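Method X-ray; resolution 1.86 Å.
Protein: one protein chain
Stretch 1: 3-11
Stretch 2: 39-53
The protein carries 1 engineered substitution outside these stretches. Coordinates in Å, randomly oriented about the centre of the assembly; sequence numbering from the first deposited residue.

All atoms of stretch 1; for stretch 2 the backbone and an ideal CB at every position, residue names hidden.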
# COMPACT_ATOMS: atom_id res chain seq x y z
N VAL A 3 7.29 -7.82 3.19
CA VAL A 3 6.87 -6.42 3.21
C VAL A 3 5.36 -6.24 3.24
O VAL A 3 4.65 -6.71 2.36
CB VAL A 3 7.41 -5.71 1.96
CG1 VAL A 3 7.23 -4.21 2.06
CG2 VAL A 3 8.86 -6.09 1.70
N LEU A 4 4.88 -5.54 4.25
CA LEU A 4 3.45 -5.28 4.35
C LEU A 4 3.18 -3.98 3.60
O LEU A 4 3.78 -2.97 3.91
CB LEU A 4 3.04 -5.15 5.82
CG LEU A 4 1.65 -4.59 6.14
CD1 LEU A 4 0.53 -5.50 5.65
CD2 LEU A 4 1.50 -4.30 7.62
N VAL A 5 2.31 -4.04 2.60
CA VAL A 5 1.94 -2.84 1.85
C VAL A 5 0.52 -2.48 2.26
O VAL A 5 -0.42 -3.22 2.00
CB VAL A 5 2.05 -3.08 0.33
CG1 VAL A 5 1.75 -1.80 -0.44
CG2 VAL A 5 3.42 -3.62 -0.03
N ILE A 6 0.38 -1.34 2.91
CA ILE A 6 -0.90 -0.88 3.44
C ILE A 6 -1.05 0.64 3.35
O ILE A 6 -0.06 1.34 3.16
CB ILE A 6 -1.02 -1.34 4.92
CG1 ILE A 6 -2.48 -1.46 5.37
CG2 ILE A 6 -0.21 -0.43 5.81
CD1 ILE A 6 -2.64 -2.15 6.71
N GLY A 7 -2.27 1.13 3.49
CA GLY A 7 -2.54 2.56 3.43
C GLY A 7 -4.00 2.97 3.29
O GLY A 7 -4.90 2.14 3.37
N ASP A 8 -4.20 4.27 3.08
CA ASP A 8 -5.53 4.85 2.90
C ASP A 8 -6.49 4.53 4.05
O ASP A 8 -7.62 4.13 3.84
CB ASP A 8 -6.13 4.47 1.55
CG ASP A 8 -5.56 5.30 0.42
OD1 ASP A 8 -5.31 6.49 0.65
OD2 ASP A 8 -5.37 4.76 -0.68
N PHE A 9 -5.97 4.66 5.26
CA PHE A 9 -6.74 4.39 6.47
C PHE A 9 -7.91 5.32 6.76
O PHE A 9 -8.97 4.88 7.18
CB PHE A 9 -5.82 4.42 7.69
CG PHE A 9 -4.76 3.37 7.69
CD1 PHE A 9 -5.05 2.08 8.11
CD2 PHE A 9 -3.47 3.67 7.29
CE1 PHE A 9 -4.07 1.12 8.11
CE2 PHE A 9 -2.49 2.71 7.29
CZ PHE A 9 -2.79 1.43 7.71
N HIS A 10 -7.70 6.61 6.54
CA HIS A 10 -8.70 7.60 6.91
C HIS A 10 -9.08 8.65 5.87
O HIS A 10 -8.28 9.06 5.04
CB HIS A 10 -8.19 8.34 8.15
CG HIS A 10 -9.27 8.94 9.00
ND1 HIS A 10 -10.06 8.20 9.85
CD2 HIS A 10 -9.66 10.23 9.16
CE1 HIS A 10 -10.91 8.99 10.47
NE2 HIS A 10 -10.69 10.23 10.07
N VAL A 11 -10.34 9.07 5.96
CA VAL A 11 -10.91 10.12 5.14
C VAL A 11 -11.47 11.13 6.17
O VAL A 11 -12.10 10.73 7.14
CB VAL A 11 -12.02 9.60 4.22
CG1 VAL A 11 -12.80 10.76 3.62
CG2 VAL A 11 -11.43 8.73 3.12
N UNK A 39 -2.34 8.72 4.42
CA UNK A 39 -3.71 8.88 4.88
C UNK A 39 -3.99 8.12 6.18
O UNK A 39 -4.91 7.32 6.27
CB UNK A 39 -4.68 8.41 3.79
N UNK A 40 -3.16 8.38 7.18
CA UNK A 40 -3.29 7.78 8.50
C UNK A 40 -4.43 8.42 9.30
O UNK A 40 -4.75 9.58 9.11
CB UNK A 40 -1.97 7.91 9.27
N UNK A 41 -5.05 7.63 10.16
CA UNK A 41 -6.10 8.14 11.02
C UNK A 41 -5.51 9.16 11.99
O UNK A 41 -6.15 10.15 12.34
CB UNK A 41 -6.79 7.00 11.78
N UNK A 42 -4.27 8.92 12.39
CA UNK A 42 -3.59 9.78 13.33
C UNK A 42 -2.41 9.05 13.93
O UNK A 42 -1.81 8.18 13.30
CB UNK A 42 -4.55 10.26 14.42
N UNK A 43 -2.04 9.42 15.14
CA UNK A 43 -0.91 8.78 15.81
C UNK A 43 -1.20 7.32 16.14
O UNK A 43 -0.29 6.51 16.20
CB UNK A 43 -0.56 9.54 17.09
N UNK A 44 -2.47 6.99 16.36
CA UNK A 44 -2.82 5.62 16.67
C UNK A 44 -2.42 4.67 15.56
O UNK A 44 -1.91 3.59 15.81
CB UNK A 44 -4.32 5.51 16.94
N UNK A 45 -2.65 5.10 14.32
CA UNK A 45 -2.29 4.26 13.18
C UNK A 45 -0.79 4.02 13.13
O UNK A 45 -0.34 2.91 12.88
CB UNK A 45 -2.76 4.90 11.87
N UNK A 46 -0.02 5.07 13.34
CA UNK A 46 1.44 4.98 13.31
C UNK A 46 1.93 4.05 14.41
O UNK A 46 2.89 3.31 14.23
CB UNK A 46 2.07 6.36 13.46
N UNK A 47 1.29 4.10 15.57
CA UNK A 47 1.68 3.24 16.67
C UNK A 47 1.48 1.78 16.28
O UNK A 47 2.33 0.94 16.55
CB UNK A 47 0.88 3.58 17.93
N UNK A 48 0.35 1.50 15.63
CA UNK A 48 0.02 0.15 15.18
C UNK A 48 1.04 -0.37 14.17
O UNK A 48 1.50 -1.49 14.27
CB UNK A 48 -1.38 0.13 14.57
N UNK A 49 1.41 0.48 13.22
CA UNK A 49 2.38 0.13 12.19
C UNK A 49 3.75 -0.18 12.79
O UNK A 49 4.44 -1.09 12.35
CB UNK A 49 2.50 1.27 11.17
N UNK A 50 4.12 0.57 13.82
CA UNK A 50 5.39 0.39 14.50
C UNK A 50 5.45 -0.98 15.18
O UNK A 50 6.51 -1.58 15.29
CB UNK A 50 5.61 1.51 15.52
N UNK A 51 4.30 -1.45 15.67
CA UNK A 51 4.23 -2.78 16.27
C UNK A 51 4.44 -3.93 15.28
O UNK A 51 5.07 -4.93 15.59
CB UNK A 51 2.87 -2.95 16.95
N UNK A 52 3.87 -3.78 14.09
CA UNK A 52 3.94 -4.80 13.04
C UNK A 52 5.32 -5.13 12.48
O UNK A 52 5.62 -6.30 12.25
CB UNK A 52 3.05 -4.35 11.88
N UNK A 53 6.13 -4.12 12.22
CA UNK A 53 7.46 -4.35 11.68
C UNK A 53 8.51 -3.42 12.27
O UNK A 53 8.18 -2.36 12.78
CB UNK A 53 7.43 -4.19 10.16

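Position 39 has phi/psi of 57/53, a left-handed conformation that favours glycine, asparagine or aspartate. Its ideal CB points toward stretch 1, 3.7 Å from D8 OD1 and 3.9 Å from H10 O; with two acceptors so near, a side chain that can donate suits best. The residue is N39. Its ND2 gives a weak hydrogen bond to D8 OD1 (3.2 Å, 127°) and another to a water that in turn donates to H10 O. The backbone contributes as well, H10 N donating to N39 O at 2.9 Å.

At 40 the extended backbone turns CA-to-CB away from stretch 1, yet the ideal CB lies 4.9 Å from F9 CD2. A long apolar side chain could bend back to the ring, and leucine, isoleucine or methionine would serve. L40 does so, placing CD2 3.7 Å from F9 CD2.

The CB of 41 points sideways, 4.0 Å from H10 ND1 and 4.9 Å from F9 CB, so a small polar or weakly polar residue such as serine or cysteine would fit. C41 sets SG 3.2 Å from H10 ND1, oblique to the imidazole, and 4.1 Å from F9 CB.

Position 42, at 162/-152, strongly suggests glycine; G42 is the N-cap residue. Positions 43 and 44 carry CB out of reach of stretch 1, where the visible atoms set little restriction. They are K43, which reaches position 47, and E44.

The helix returns to stretch 1 at 45, its CB 4.8 Å from F9 CD2. A compact residue with a methyl to lay on the ring, such as valine or threonine, is expected. T45 places CG2 over one face of F9, 3.7 Å from the ring centroid, while its OG1 accepts from C41 N at 3.2 Å.

Positions 46, 47 and 48 again lie out of reach and admit many side chains; they are Y46, D47, whose OD2 forms a salt bridge with K43 NZ (3.0 Å), and I48.

At 49 CA-to-CB runs sideways with nothing of stretch 1 within 5.5 Å, leaving a gap before I6 and F9 that a longer aliphatic chain could span. L49 reaches across it: CD2 lies 3.8 Å from I6 CG2 and 4.3 Å from F9 CZ.

Positions 50 and 51 lie out of reach, so stretch 1 restricts neither and polar side chains would do; they are R50 and T51. At 52 the CB points toward stretch 1, 4.5 Å from L4 CD2, inviting a branched apolar residue; L52 packs CD1 3.6 Å from L4 CD2. Position 53 also points toward stretch 1, but nothing there lies within 5.5 Å of its ideal CB, so a small residue or a longer apolar one could be accepted; it is A53.

Stretch 2 (39-53) NLCGKETYDILRTLA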
# COMPACT_ATOMS: atom_id res chain seq x y z
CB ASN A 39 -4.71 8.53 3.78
CG ASN A 39 -4.94 9.68 2.82
OD1 ASN A 39 -4.35 10.75 2.98
ND2 ASN A 39 -5.78 9.47 1.82
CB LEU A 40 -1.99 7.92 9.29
CG LEU A 40 -0.70 7.44 8.63
CD1 LEU A 40 0.48 7.73 9.54
CD2 LEU A 40 -0.78 5.95 8.32
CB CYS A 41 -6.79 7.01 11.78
SG CYS A 41 -7.92 6.02 10.77
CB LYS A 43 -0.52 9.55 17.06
CG LYS A 43 -0.85 8.84 18.36
CD LYS A 43 0.35 8.11 18.91
CE LYS A 43 0.23 7.91 20.41
NZ LYS A 43 1.52 7.52 21.04
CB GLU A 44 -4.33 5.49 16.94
CG GLU A 44 -4.92 4.14 16.56
CD GLU A 44 -5.00 3.18 17.74
OE1 GLU A 44 -4.22 3.35 18.70
OE2 GLU A 44 -5.83 2.26 17.70
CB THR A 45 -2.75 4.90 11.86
OG1 THR A 45 -4.16 5.12 11.90
CG2 THR A 45 -2.41 3.99 10.70
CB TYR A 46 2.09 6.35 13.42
CG TYR A 46 3.59 6.32 13.41
CD1 TYR A 46 4.29 6.18 12.22
CD2 TYR A 46 4.31 6.44 14.59
CE1 TYR A 46 5.67 6.15 12.21
CE2 TYR A 46 5.69 6.41 14.59
CZ TYR A 46 6.36 6.27 13.40
OH TYR A 46 7.74 6.24 13.41
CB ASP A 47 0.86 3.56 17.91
CG ASP A 47 1.38 4.77 18.65
OD1 ASP A 47 1.95 5.67 18.01
OD2 ASP A 47 1.21 4.81 19.88
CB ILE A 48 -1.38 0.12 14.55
CG1 ILE A 48 -2.44 0.52 15.56
CG2 ILE A 48 -1.68 -1.26 13.99
CD1 ILE A 48 -3.85 0.44 15.02
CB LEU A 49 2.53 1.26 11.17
CG LEU A 49 1.34 1.54 10.25
CD1 LEU A 49 1.60 2.80 9.44
CD2 LEU A 49 1.08 0.36 9.34
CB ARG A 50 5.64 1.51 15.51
CG ARG A 50 6.53 2.64 15.00
CD ARG A 50 6.64 2.66 13.48
NE ARG A 50 7.95 3.07 13.02
CZ ARG A 50 9.03 2.29 13.01
NH1 ARG A 50 8.94 1.04 13.46
NH2 ARG A 50 10.18 2.75 12.57
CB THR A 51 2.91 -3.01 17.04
OG1 THR A 51 1.81 -3.04 16.13
CG2 THR A 51 2.69 -1.93 18.09
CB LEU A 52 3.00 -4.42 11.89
CG LEU A 52 1.57 -4.10 12.29
CD1 LEU A 52 0.72 -3.77 11.08
CD2 LEU A 52 0.97 -5.26 13.07
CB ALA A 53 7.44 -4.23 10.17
O HOH W 1 -7.81 7.11 2.57
O HOH W 2 -6.37 10.54 6.60
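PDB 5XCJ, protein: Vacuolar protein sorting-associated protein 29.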